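Local coordinates for uncharacterized protein MJ1460 (Methanocaldococcus jannaschii DSM 2661, PDB 2OSO), which is of unknown function but belongs to the V4R (vinyl-4-reductase) family and binds a zinc ion, at residues Pro97-Leu102 and Lys150-Val155; Pro115-Ile120 and Val141-Gln146; Lys67-Leu72 and Leu84-Asn89; Ile56-Gly61 and Ile123-Leu128. The protein carries 3 engineered substitutions. All coordinates share one frame; numbering follows the deposited sequence.

Interaction 1 of 4, residues Pro97-Leu102 and Lys150-Val155; sequences PYKIKL and KCVFEV. With ZN (zinc ion), chain B.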
loop_
_atom_site.group_PDB
_atom_site.type_symbol
_atom_site.label_atom_id
_atom_site.label_comp_id
_atom_site.label_asym_id
_atom_site.label_seq_id
_atom_site.Cartn_x
_atom_site.Cartn_y
_atom_site.Cartn_z
ATOM N N PRO A 97 10.736 27.010 -13.866
ATOM C CA PRO A 97 10.668 25.734 -13.141
ATOM C C PRO A 97 11.747 25.587 -12.056
ATOM O O PRO A 97 12.815 26.211 -12.148
ATOM C CB PRO A 97 10.873 24.708 -14.260
ATOM C CG PRO A 97 11.646 25.420 -15.289
ATOM C CD PRO A 97 11.243 26.837 -15.240
ATOM N N TYR A 98 11.458 24.779 -11.045
ATOM C CA TYR A 98 12.370 24.505 -9.950
ATOM C C TYR A 98 12.868 23.079 -10.043
ATOM O O TYR A 98 12.413 22.293 -10.879
ATOM C CB TYR A 98 11.642 24.686 -8.591
ATOM C CG TYR A 98 10.738 25.904 -8.516
ATOM C CD1 TYR A 98 11.271 27.181 -8.435
ATOM C CD2 TYR A 98 9.350 25.771 -8.496
ATOM C CE1 TYR A 98 10.486 28.280 -8.393
ATOM C CE2 TYR A 98 8.519 26.888 -8.428
ATOM C CZ TYR A 98 9.102 28.164 -8.377
ATOM O OH TYR A 98 8.352 29.315 -8.293
ATOM N N LYS A 99 13.797 22.738 -9.167
ATOM C CA LYS A 99 14.300 21.391 -9.078
ATOM C C LYS A 99 14.310 21.025 -7.634
ATOM O O LYS A 99 14.679 21.834 -6.794
ATOM C CB LYS A 99 15.712 21.267 -9.652
ATOM C CG LYS A 99 15.741 21.397 -11.171
ATOM C CD LYS A 99 16.957 20.726 -11.740
ATOM C CE LYS A 99 17.362 21.277 -13.112
ATOM N NZ LYS A 99 16.478 20.813 -14.202
ATOM N N ILE A 100 13.888 19.805 -7.357
ATOM C CA ILE A 100 13.966 19.235 -6.027
ATOM C C ILE A 100 14.524 17.811 -6.128
ATOM O O ILE A 100 14.411 17.145 -7.154
ATOM C CB ILE A 100 12.580 19.284 -5.296
ATOM C CG1 ILE A 100 11.554 18.394 -5.919
ATOM C CG2 ILE A 100 11.984 20.667 -5.360
ATOM C CD1 ILE A 100 10.106 18.751 -5.369
ATOM N N LYS A 101 15.151 17.351 -5.060
ATOM C CA LYS A 101 15.823 16.069 -5.108
ATOM C C LYS A 101 15.301 15.163 -4.003
ATOM O O LYS A 101 14.860 15.617 -2.946
ATOM C CB LYS A 101 17.329 16.244 -5.008
ATOM C CG LYS A 101 17.994 17.185 -6.079
ATOM C CD LYS A 101 19.514 16.844 -6.193
ATOM C CE LYS A 101 20.382 17.850 -7.013
ATOM N NZ LYS A 101 21.889 17.587 -6.871
ATOM N N LEU A 102 15.359 13.869 -4.255
ATOM C CA LEU A 102 15.132 12.878 -3.226
ATOM C C LEU A 102 16.337 11.897 -2.990
ATOM O O LEU A 102 16.910 11.281 -3.916
ATOM C CB LEU A 102 13.809 12.161 -3.503
ATOM C CG LEU A 102 13.314 11.130 -2.485
ATOM C CD1 LEU A 102 12.807 11.726 -1.153
ATOM C CD2 LEU A 102 12.207 10.318 -3.190
ATOM N N LYS A 150 20.920 10.416 -6.305
ATOM C CA LYS A 150 19.708 11.022 -5.809
ATOM C C LYS A 150 18.745 11.045 -6.985
ATOM O O LYS A 150 19.189 11.076 -8.137
ATOM C CB LYS A 150 19.984 12.464 -5.347
ATOM C CG LYS A 150 21.038 12.602 -4.248
ATOM C CD LYS A 150 21.068 14.002 -3.729
ATOM C CE LYS A 150 22.169 14.224 -2.739
ATOM N NZ LYS A 150 22.278 15.682 -2.560
ATOM N N CYS A 151 17.440 11.014 -6.714
ATOM C CA CYS A 151 16.443 11.301 -7.757
ATOM C C CYS A 151 16.270 12.814 -7.864
ATOM O O CYS A 151 16.364 13.520 -6.844
ATOM C CB CYS A 151 15.116 10.639 -7.465
ATOM S SG CYS A 151 15.110 8.793 -7.141
ATOM N N VAL A 152 15.985 13.287 -9.074
ATOM C CA VAL A 152 15.796 14.697 -9.367
ATOM C C VAL A 152 14.484 14.916 -10.113
ATOM O O VAL A 152 14.205 14.294 -11.139
ATOM C CB VAL A 152 16.950 15.275 -10.172
ATOM C CG1 VAL A 152 16.699 16.768 -10.466
ATOM C CG2 VAL A 152 18.283 15.065 -9.460
ATOM N N PHE A 153 13.708 15.848 -9.571
ATOM C CA PHE A 153 12.397 16.213 -10.097
ATOM C C PHE A 153 12.386 17.681 -10.546
ATOM O O PHE A 153 12.772 18.582 -9.791
ATOM C CB PHE A 153 11.330 15.990 -9.035
ATOM C CG PHE A 153 11.281 14.560 -8.470
ATOM C CD1 PHE A 153 12.096 14.194 -7.388
ATOM C CD2 PHE A 153 10.403 13.621 -8.984
ATOM C CE1 PHE A 153 12.036 12.889 -6.834
ATOM C CE2 PHE A 153 10.357 12.285 -8.449
ATOM C CZ PHE A 153 11.142 11.947 -7.350
ATOM N N GLU A 154 11.891 17.885 -11.762
ATOM C CA GLU A 154 11.626 19.195 -12.360
ATOM C C GLU A 154 10.179 19.631 -12.004
ATOM O O GLU A 154 9.221 18.862 -12.271
ATOM C CB GLU A 154 11.705 18.993 -13.866
ATOM C CG GLU A 154 12.258 20.048 -14.698
ATOM C CD GLU A 154 12.771 19.424 -16.013
ATOM O OE1 GLU A 154 11.984 18.629 -16.627
ATOM O OE2 GLU A 154 13.952 19.637 -16.379
ATOM N N VAL A 155 10.027 20.814 -11.381
ATOM C CA VAL A 155 8.710 21.331 -10.941
ATOM C C VAL A 155 8.311 22.523 -11.791
ATOM O O VAL A 155 9.015 23.541 -11.803
ATOM C CB VAL A 155 8.690 21.786 -9.441
ATOM C CG1 VAL A 155 7.255 22.274 -9.017
ATOM C CG2 VAL A 155 9.170 20.681 -8.531
HETATM ZN ZN ZN B . 13.683 8.018 -8.758
#

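Interaction 2 of 4, residues Pro115-Ile120 and Val141-Gln146; sequences PIHDFI and VECVSQ. With ZN (zinc ion), chain B.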
loop_
_atom_site.group_PDB
_atom_site.type_symbol
_atom_site.label_atom_id
_atom_site.label_comp_id
_atom_site.label_asym_id
_atom_site.label_seq_id
_atom_site.Cartn_x
_atom_site.Cartn_y
_atom_site.Cartn_z
ATOM N N PRO A 115 13.405 6.837 -15.418
ATOM C CA PRO A 115 13.034 7.139 -14.013
ATOM C C PRO A 115 11.789 6.383 -13.573
ATOM O O PRO A 115 10.860 6.227 -14.414
ATOM C CB PRO A 115 12.814 8.670 -14.047
ATOM C CG PRO A 115 13.568 9.156 -15.096
ATOM C CD PRO A 115 13.520 8.094 -16.190
ATOM N N ILE A 116 11.699 5.975 -12.281
ATOM C CA ILE A 116 10.646 5.032 -11.846
ATOM C C ILE A 116 9.619 5.582 -10.856
ATOM O O ILE A 116 8.683 4.918 -10.603
ATOM C CB ILE A 116 11.188 3.654 -11.328
ATOM C CG1 ILE A 116 12.106 3.791 -10.083
ATOM C CG2 ILE A 116 12.028 2.922 -12.504
ATOM C CD1 ILE A 116 12.380 2.512 -9.359
ATOM N N HIS A 117 9.841 6.758 -10.302
ATOM C CA HIS A 117 9.158 7.165 -9.093
ATOM C C HIS A 117 7.982 8.074 -9.502
ATOM O O HIS A 117 7.868 9.204 -9.034
ATOM C CB HIS A 117 10.117 7.824 -8.124
ATOM C CG HIS A 117 11.049 6.873 -7.445
ATOM N ND1 HIS A 117 12.387 6.768 -7.771
ATOM C CD2 HIS A 117 10.803 5.869 -6.575
ATOM C CE1 HIS A 117 12.950 5.828 -7.027
ATOM N NE2 HIS A 117 12.004 5.260 -6.300
ATOM N N ASP A 118 7.095 7.516 -10.342
ATOM C CA ASP A 118 5.893 8.211 -10.840
ATOM C C ASP A 118 4.888 8.557 -9.718
ATOM O O ASP A 118 4.294 9.635 -9.766
ATOM C CB ASP A 118 5.105 7.374 -11.832
ATOM C CG ASP A 118 5.766 7.231 -13.163
ATOM O OD1 ASP A 118 6.960 7.557 -13.308
ATOM O OD2 ASP A 118 5.052 6.742 -14.054
ATOM N N PHE A 119 4.645 7.606 -8.815
ATOM C CA PHE A 119 3.789 7.842 -7.616
ATOM C C PHE A 119 4.337 8.991 -6.765
ATOM O O PHE A 119 3.603 9.931 -6.445
ATOM C CB PHE A 119 3.617 6.536 -6.811
ATOM C CG PHE A 119 2.822 6.683 -5.561
ATOM C CD1 PHE A 119 1.488 7.071 -5.621
ATOM C CD2 PHE A 119 3.355 6.345 -4.331
ATOM C CE1 PHE A 119 0.759 7.220 -4.451
ATOM C CE2 PHE A 119 2.586 6.470 -3.179
ATOM C CZ PHE A 119 1.280 6.874 -3.267
ATOM N N ILE A 120 5.632 8.977 -6.451
ATOM C CA ILE A 120 6.259 10.074 -5.674
ATOM C C ILE A 120 6.142 11.448 -6.412
ATOM O O ILE A 120 5.839 12.490 -5.816
ATOM C CB ILE A 120 7.771 9.746 -5.312
ATOM C CG1 ILE A 120 7.859 8.688 -4.180
ATOM C CG2 ILE A 120 8.522 11.068 -4.997
ATOM C CD1 ILE A 120 9.271 8.156 -3.848
ATOM N N VAL A 141 13.463 13.556 -13.796
ATOM C CA VAL A 141 14.419 13.615 -14.897
ATOM C C VAL A 141 15.689 12.842 -14.587
ATOM O O VAL A 141 16.439 12.530 -15.498
ATOM C CB VAL A 141 14.731 15.119 -15.248
ATOM C CG1 VAL A 141 13.420 15.909 -15.668
ATOM C CG2 VAL A 141 15.427 15.831 -14.047
ATOM N N GLU A 142 15.983 12.572 -13.316
ATOM C CA GLU A 142 17.081 11.631 -12.969
ATOM C C GLU A 142 16.614 10.740 -11.815
ATOM O O GLU A 142 15.810 11.170 -10.981
ATOM C CB GLU A 142 18.382 12.342 -12.535
ATOM C CG GLU A 142 18.865 13.471 -13.383
ATOM C CD GLU A 142 20.150 14.138 -12.825
ATOM O OE1 GLU A 142 20.800 13.608 -11.896
ATOM O OE2 GLU A 142 20.497 15.220 -13.314
ATOM N N CYS A 143 17.151 9.533 -11.714
ATOM C CA CYS A 143 16.610 8.566 -10.709
ATOM C C CYS A 143 17.729 7.622 -10.218
ATOM O O CYS A 143 18.619 7.274 -10.978
ATOM C CB CYS A 143 15.457 7.808 -11.358
ATOM S SG CYS A 143 14.603 6.571 -10.374
ATOM N N VAL A 144 17.672 7.266 -8.938
ATOM C CA VAL A 144 18.609 6.341 -8.286
ATOM C C VAL A 144 18.645 5.006 -9.042
ATOM O O VAL A 144 19.696 4.361 -9.174
ATOM C CB VAL A 144 18.226 6.165 -6.773
ATOM C CG1 VAL A 144 19.040 5.036 -6.088
ATOM C CG2 VAL A 144 18.402 7.481 -6.049
ATOM N N SER A 145 17.502 4.627 -9.609
ATOM C CA SER A 145 17.428 3.347 -10.306
ATOM C C SER A 145 18.107 3.395 -11.676
ATOM O O SER A 145 18.317 2.351 -12.301
ATOM C CB SER A 145 15.974 2.865 -10.360
ATOM O OG SER A 145 15.513 2.520 -9.050
ATOM N N GLN A 146 18.493 4.595 -12.120
ATOM C CA GLN A 146 19.411 4.744 -13.270
ATOM C C GLN A 146 20.896 4.681 -12.887
ATOM O O GLN A 146 21.745 4.791 -13.750
ATOM C CB GLN A 146 19.202 6.067 -14.010
ATOM C CG GLN A 146 17.758 6.358 -14.476
ATOM C CD GLN A 146 17.646 7.787 -15.023
ATOM O OE1 GLN A 146 18.052 8.731 -14.361
ATOM N NE2 GLN A 146 17.125 7.938 -16.245
HETATM ZN ZN ZN B . 13.683 8.018 -8.758
#

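Interaction 3 of 4, residues Lys67-Leu72 and Leu84-Asn89; sequences KNIEEL and LEIDEN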
loop_
_atom_site.group_PDB
_atom_site.type_symbol
_atom_site.label_atom_id
_atom_site.label_comp_id
_atom_site.label_asym_id
_atom_site.label_seq_id
_atom_site.Cartn_x
_atom_site.Cartn_y
_atom_site.Cartn_z
ATOM N N LYS A 67 1.093 21.920 5.107
ATOM C CA LYS A 67 0.903 23.373 5.106
ATOM C C LYS A 67 2.140 24.127 4.601
ATOM O O LYS A 67 2.083 25.333 4.279
ATOM C CB LYS A 67 0.496 23.837 6.492
ATOM C CG LYS A 67 -0.887 23.269 6.932
ATOM N N ASN A 68 3.271 23.438 4.531
ATOM C CA ASN A 68 4.503 24.109 4.142
ATOM C C ASN A 68 5.550 23.093 3.745
ATOM O O ASN A 68 5.308 21.874 3.787
ATOM C CB ASN A 68 4.987 25.097 5.253
ATOM C CG ASN A 68 5.228 24.440 6.616
ATOM O OD1 ASN A 68 5.863 23.392 6.724
ATOM N ND2 ASN A 68 4.768 25.120 7.691
ATOM N N ILE A 69 6.666 23.584 3.252
ATOM C CA ILE A 69 7.743 22.716 2.792
ATOM C C ILE A 69 8.299 21.921 3.962
ATOM O O ILE A 69 8.598 20.754 3.807
ATOM C CB ILE A 69 8.857 23.523 2.094
ATOM C CG1 ILE A 69 8.351 24.164 0.799
ATOM C CG2 ILE A 69 10.092 22.682 1.815
ATOM C CD1 ILE A 69 7.765 23.290 -0.199
ATOM N N GLU A 70 8.366 22.493 5.173
ATOM C CA GLU A 70 8.989 21.719 6.255
ATOM C C GLU A 70 8.130 20.478 6.553
ATOM O O GLU A 70 8.645 19.380 6.744
ATOM C CB GLU A 70 9.271 22.583 7.498
ATOM C CG GLU A 70 10.617 22.270 8.230
ATOM C CD GLU A 70 11.851 22.002 7.291
ATOM O OE1 GLU A 70 12.124 22.787 6.334
ATOM O OE2 GLU A 70 12.558 20.982 7.529
ATOM N N GLU A 71 6.809 20.658 6.547
ATOM C CA GLU A 71 5.860 19.588 6.769
ATOM C C GLU A 71 5.912 18.538 5.643
ATOM O O GLU A 71 5.818 17.336 5.905
ATOM C CB GLU A 71 4.434 20.178 6.924
ATOM C CG GLU A 71 3.448 19.181 7.440
ATOM C CD GLU A 71 2.115 19.794 7.973
ATOM O OE1 GLU A 71 1.821 20.992 7.805
ATOM O OE2 GLU A 71 1.344 19.020 8.557
ATOM N N LEU A 72 6.083 18.990 4.409
ATOM C CA LEU A 72 6.286 18.071 3.271
ATOM C C LEU A 72 7.497 17.150 3.499
ATOM O O LEU A 72 7.451 15.922 3.248
ATOM C CB LEU A 72 6.453 18.878 1.975
ATOM C CG LEU A 72 6.655 18.140 0.635
ATOM C CD1 LEU A 72 5.800 16.892 0.484
ATOM C CD2 LEU A 72 6.407 19.090 -0.503
ATOM N N LEU A 84 13.914 14.499 1.354
ATOM C CA LEU A 84 13.521 15.399 0.306
ATOM C C LEU A 84 14.360 16.687 0.456
ATOM O O LEU A 84 14.420 17.272 1.519
ATOM C CB LEU A 84 12.017 15.682 0.471
ATOM C CG LEU A 84 11.131 16.113 -0.682
ATOM C CD1 LEU A 84 11.365 15.255 -1.914
ATOM C CD2 LEU A 84 9.606 16.134 -0.238
ATOM N N GLU A 85 15.041 17.074 -0.615
ATOM C CA GLU A 85 15.869 18.274 -0.647
ATOM C C GLU A 85 15.129 19.360 -1.422
ATOM O O GLU A 85 14.960 19.263 -2.635
ATOM C CB GLU A 85 17.240 17.964 -1.268
ATOM C CG GLU A 85 17.996 16.884 -0.515
ATOM C CD GLU A 85 19.357 16.489 -1.113
ATOM O OE1 GLU A 85 19.847 17.106 -2.093
ATOM O OE2 GLU A 85 19.930 15.523 -0.566
ATOM N N ILE A 86 14.686 20.385 -0.703
ATOM C CA ILE A 86 13.942 21.532 -1.270
ATOM C C ILE A 86 14.448 22.793 -0.593
ATOM O O ILE A 86 14.401 22.890 0.635
ATOM C CB ILE A 86 12.397 21.454 -0.998
ATOM C CG1 ILE A 86 11.868 20.013 -1.145
ATOM C CG2 ILE A 86 11.643 22.462 -1.868
ATOM C CD1 ILE A 86 10.308 19.879 -1.211
ATOM N N ASP A 87 14.937 23.741 -1.389
ATOM C CA ASP A 87 15.315 25.067 -0.914
ATOM C C ASP A 87 14.109 25.994 -1.043
ATOM O O ASP A 87 13.866 26.563 -2.101
ATOM C CB ASP A 87 16.477 25.582 -1.753
ATOM C CG ASP A 87 17.100 26.892 -1.194
ATOM O OD1 ASP A 87 16.425 27.585 -0.404
ATOM O OD2 ASP A 87 18.267 27.208 -1.559
ATOM N N GLU A 88 13.380 26.171 0.052
ATOM C CA GLU A 88 12.158 26.964 0.072
ATOM C C GLU A 88 12.350 28.467 -0.191
ATOM O O GLU A 88 11.557 29.102 -0.886
ATOM C CB GLU A 88 11.534 26.789 1.442
ATOM C CG GLU A 88 10.406 27.698 1.757
ATOM C CD GLU A 88 9.775 27.331 3.075
ATOM O OE1 GLU A 88 10.282 26.393 3.740
ATOM O OE2 GLU A 88 8.781 27.968 3.428
ATOM N N ASN A 89 13.381 29.040 0.399
ATOM C CA ASN A 89 13.662 30.457 0.178
ATOM C C ASN A 89 14.019 30.767 -1.291
ATOM O O ASN A 89 13.657 31.822 -1.824
ATOM C CB ASN A 89 14.723 30.934 1.172
ATOM C CG ASN A 89 14.124 31.225 2.563
ATOM O OD1 ASN A 89 12.908 31.058 2.785
ATOM N ND2 ASN A 89 14.971 31.689 3.492
HETATM O O HOH W 1 6.398 26.530 2.418
HETATM O O HOH W 2 8.469 25.438 5.720
#

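Interaction 4 of 4, residues Ile56-Gly61 and Ile123-Leu128; sequences IGEEFG and ILAGCL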
loop_
_atom_site.group_PDB
_atom_site.type_symbol
_atom_site.label_atom_id
_atom_site.label_comp_id
_atom_site.label_asym_id
_atom_site.label_seq_id
_atom_site.Cartn_x
_atom_site.Cartn_y
_atom_site.Cartn_z
ATOM N N ILE A 56 -2.857 9.038 -9.115
ATOM C CA ILE A 56 -3.093 8.631 -7.741
ATOM C C ILE A 56 -2.191 9.334 -6.707
ATOM O O ILE A 56 -2.641 9.706 -5.625
ATOM C CB ILE A 56 -3.016 7.058 -7.586
ATOM C CG1 ILE A 56 -3.979 6.343 -8.539
ATOM C CG2 ILE A 56 -3.305 6.646 -6.131
ATOM C CD1 ILE A 56 -5.477 6.563 -8.136
ATOM N N GLY A 57 -0.902 9.472 -6.989
ATOM C CA GLY A 57 0.006 10.278 -6.175
ATOM C C GLY A 57 -0.452 11.718 -6.026
ATOM O O GLY A 57 -0.474 12.247 -4.905
ATOM N N GLU A 58 -0.907 12.333 -7.116
ATOM C CA GLU A 58 -1.525 13.687 -6.996
ATOM C C GLU A 58 -2.610 13.728 -5.955
ATOM O O GLU A 58 -2.617 14.591 -5.083
ATOM C CB GLU A 58 -2.085 14.224 -8.324
ATOM C CG GLU A 58 -1.026 14.420 -9.413
ATOM C CD GLU A 58 -1.640 14.944 -10.680
ATOM O OE1 GLU A 58 -2.172 14.116 -11.438
ATOM O OE2 GLU A 58 -1.595 16.174 -10.904
ATOM N N GLU A 59 -3.540 12.774 -6.025
ATOM C CA GLU A 59 -4.665 12.735 -5.059
ATOM C C GLU A 59 -4.215 12.431 -3.629
ATOM O O GLU A 59 -4.754 12.976 -2.699
ATOM C CB GLU A 59 -5.726 11.696 -5.480
ATOM C CG GLU A 59 -6.402 11.995 -6.782
ATOM C CD GLU A 59 -7.321 13.224 -6.744
ATOM O OE1 GLU A 59 -7.553 13.880 -5.689
ATOM O OE2 GLU A 59 -7.814 13.538 -7.832
ATOM N N PHE A 60 -3.236 11.540 -3.506
ATOM C CA PHE A 60 -2.592 11.158 -2.251
ATOM C C PHE A 60 -1.982 12.392 -1.592
ATOM O O PHE A 60 -2.288 12.684 -0.429
ATOM C CB PHE A 60 -1.558 10.092 -2.554
ATOM C CG PHE A 60 -1.081 9.320 -1.366
ATOM C CD1 PHE A 60 -0.035 9.792 -0.619
ATOM C CD2 PHE A 60 -1.635 8.057 -1.065
ATOM C CE1 PHE A 60 0.475 9.046 0.445
ATOM C CE2 PHE A 60 -1.173 7.330 -0.035
ATOM C CZ PHE A 60 -0.112 7.807 0.746
ATOM N N GLY A 61 -1.260 13.165 -2.395
ATOM C CA GLY A 61 -0.643 14.432 -1.990
ATOM C C GLY A 61 -1.630 15.435 -1.461
ATOM O O GLY A 61 -1.425 16.021 -0.386
ATOM N N ILE A 123 2.727 12.657 -5.967
ATOM C CA ILE A 123 2.577 13.144 -4.571
ATOM C C ILE A 123 3.108 14.588 -4.464
ATOM O O ILE A 123 2.473 15.463 -3.893
ATOM C CB ILE A 123 3.303 12.298 -3.576
ATOM C CG1 ILE A 123 2.589 10.927 -3.421
ATOM C CG2 ILE A 123 3.284 13.014 -2.194
ATOM C CD1 ILE A 123 3.413 9.948 -2.542
ATOM N N LEU A 124 4.256 14.815 -5.052
ATOM C CA LEU A 124 4.944 16.115 -4.985
ATOM C C LEU A 124 4.131 17.192 -5.678
ATOM O O LEU A 124 4.000 18.288 -5.160
ATOM C CB LEU A 124 6.344 16.008 -5.596
ATOM C CG LEU A 124 7.389 15.326 -4.716
ATOM C CD1 LEU A 124 8.656 15.114 -5.543
ATOM C CD2 LEU A 124 7.658 16.084 -3.427
ATOM N N ALA A 125 3.518 16.862 -6.807
ATOM C CA ALA A 125 2.665 17.812 -7.502
ATOM C C ALA A 125 1.465 18.197 -6.665
ATOM O O ALA A 125 1.084 19.376 -6.614
ATOM C CB ALA A 125 2.191 17.241 -8.866
ATOM N N GLY A 126 0.862 17.182 -6.028
ATOM C CA GLY A 126 -0.312 17.390 -5.227
ATOM C C GLY A 126 -0.027 18.190 -3.980
ATOM O O GLY A 126 -0.823 19.073 -3.604
ATOM N N CYS A 127 1.074 17.862 -3.297
ATOM C CA CYS A 127 1.481 18.572 -2.085
ATOM C C CYS A 127 1.857 20.038 -2.332
ATOM O O CYS A 127 1.500 20.911 -1.561
ATOM C CB CYS A 127 2.634 17.877 -1.370
ATOM S SG CYS A 127 2.185 16.315 -0.620
ATOM N N LEU A 128 2.572 20.282 -3.413
ATOM C CA LEU A 128 2.982 21.638 -3.803
ATOM C C LEU A 128 1.806 22.516 -4.185
ATOM O O LEU A 128 1.833 23.719 -3.916
ATOM C CB LEU A 128 3.953 21.585 -4.967
ATOM C CG LEU A 128 5.350 21.074 -4.572
ATOM C CD1 LEU A 128 6.164 20.782 -5.865
ATOM C CD2 LEU A 128 6.062 22.053 -3.669
#

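Interaction 1 of 4, residues Pro97-Leu102 and Lys150-Val155
I100 and F153 face each other at the middle of an antiparallel strand pair and exchange two backbone hydrogen bonds, F153 N to I100 O measuring 2.8 Å. Y98 with V155 and L102 with C151 are hydrogen-bonded pairs too, making six such bonds in all. Between them lie the non-hydrogen-bonded pairs K99–E154 and K101–V152, where CA-H groups meet carbonyls, as K101 CA does C151 O at 3.1 Å.

Apolar side chains fill one face. I100 holds CG1 between the backbone N and the carbonyl carbon (chi1 67°), against F153 CB at 3.9 Å, and its CD1 reaches V155 CG2 at 3.8 Å. CB of L102 comes in at the edge of the F153 ring, in its plane, 3.8 Å from CE1. I100 and V155, branched at CB, and the flat ring of F153 suit this buried face.

Charges gather on the other face. K99, bent at its last torsion, brings NZ to OE2 of E154 in a 3.5 Å salt bridge. The aliphatic shaft of K101 lies beside V152. At the end of the pair, K150 makes a salt bridge with E85.

C151 SG binds zinc at 2.3 Å, together with H117, E140 and C143.

Strand 83-85 flanks this pair beside 98-103, and strand 135-142 lies beside 151-158. Helix 118-132 covers the apolar face, with L124 on I100, I120 on L102 and F153, and L128 on V155.

Interaction 2 of 4, residues Pro115-Ile120 and Val141-Gln146
H117 and C143 meet at the zinc ion, ND1 of the histidine and SG of the cysteine (2.4 Å from the metal) being two of its four protein ligands. SG reaches the metal by standing anti to its own backbone N (chi1 180°).

Hydrogen bonds fix both ligands. SG of C143 accepts from I116 N at 3.5 Å and from S145 N at 3.6 Å, which would probably offset some negative charge on the sulfur. NE2 of H117 is bonded to P106 O, setting the ring's rotation. Q146, its chain extended beyond CG, accepts the N-H of C143 on OE1 at 2.9 Å, while NE2 bonds E113 O. An alanine in place of Q146 would probably leave C143 N and E113 O without these mates and let the turn carrying the zinc-bound sulfur shift.

The rest is packing. P115, compact and rigid, sets CB against C143 CB at 3.9 Å, and NE2 of Q146 lies near its CD. I116 places CG1 above one face of the H117 ring, towards the rim, and rests CD1 on S145 CB at 3.7 Å.

With E140 and C151 the site is a His-Glu-Cys-Cys zinc centre of the V4R domain, joining the start of helix 118-132 to the loop of a beta-hairpin.

Interaction 3 of 4, residues Lys67-Leu72 and Leu84-Asn89
A helix start packed on the strand and turn that follow it in the chain makes this contact, the first turn of helix 69-79 lying against the end of strand 83-85 and the start of helix 88-93. I69, L72, L84 and I86 form its apolar part. CG of L72, anti to its backbone N (chi1 -179°), meets L84 CD2 at 3.7 Å, and its CD2 touches I86 CD1, the two side chains crossing at about a right angle. I69 turns CG2 onto I86 CB at 3.8 Å. Leucine and isoleucine suit these buried places, being wholly aliphatic, with branched side chains that interlock.

Polar contacts line the margin. E88 runs extended past I69 in the opposite direction, and its carboxylate stands before the helix start. One water links E88 OE2 to I69 N, and a second, 2.8 Å from E88 OE1, links it to E70 N. An acid suits this spot, since its charge probably interacts favourably with the N-terminal end of the helix dipole. N68 is the N-cap, its OD1 accepting from E71 N at 2.9 Å, and D87 caps helix 88-93.

Helix 118-132 lies against the apolar group, with F132 on I69, I131 and C127 on L72, and L124 on L84. Strand 98-103 adjoins strand 83-85, bringing L102 to L84 and I100 to I86.

Interaction 4 of 4, residues Ile56-Gly61 and Ile123-Leu128
G57 O accepts the N-H of G61, one turn on in its own helix, at 2.8 Å, and is also met by the CA-H of I123 from the neighbouring helix, 3.2 Å from CA to O. G57 and G61 form a GxxxG motif, the spacing that puts two glycines on one side of a helix and lets another helix come very close. Facing them is a third glycine, G126, and the axes of segments 56-61 and 123-128 approach to 6.4 Å, their directions 36° apart.

Each glycine is needed for steric reasons. A CB on G57 would run into I123 N, one on G61 into I123 O and C127 N, and one on G126 into E58 O. Without side chains, the backbones touch directly, G126 CA lying 3.6 Å from E58 O.

I123 carries most of the side-chain contact. Its CG1 lies 3.7 Å from G57 O, and CD1 meets F60 CD1 at 4.0 Å, the two side chains lying side by side and pointing the same way. An alanine at I123 would keep the CA-H contact but would probably open a gap beside F60 and over G57. F60 also stacks edge-to-face with F119, and packs against L35 of the second subunit, a broad ring suiting this buried place.

At the far end, C127 is small enough to fit against the helix, its SG resting 3.7 Å from G61 CA and 3.6 Å from G61 O.

From the N terminus, helix 53-64 opens interaction 4, whose partner comes 62 residues later on helix 118-132. Interaction 3 opens and closes inside that loop, tying helix 69-79 to strand 83-85 and the turn beyond. Strand 98-103 then opens interaction 1, and segment 115-120 opens interaction 2, before 123-128 closes interaction 4, which therefore crosses both. Interaction 2 closes at 141-146, nested within interaction 1, which ends last at 150-155. Interactions 1 and 2 share the zinc ion and adjacent strands, and strand 83-85 brings interaction 3 to the same sheet. Helix 118-132 carries segments of interactions 2 and 4 and packs on the apolar sheet face that interaction 1 builds.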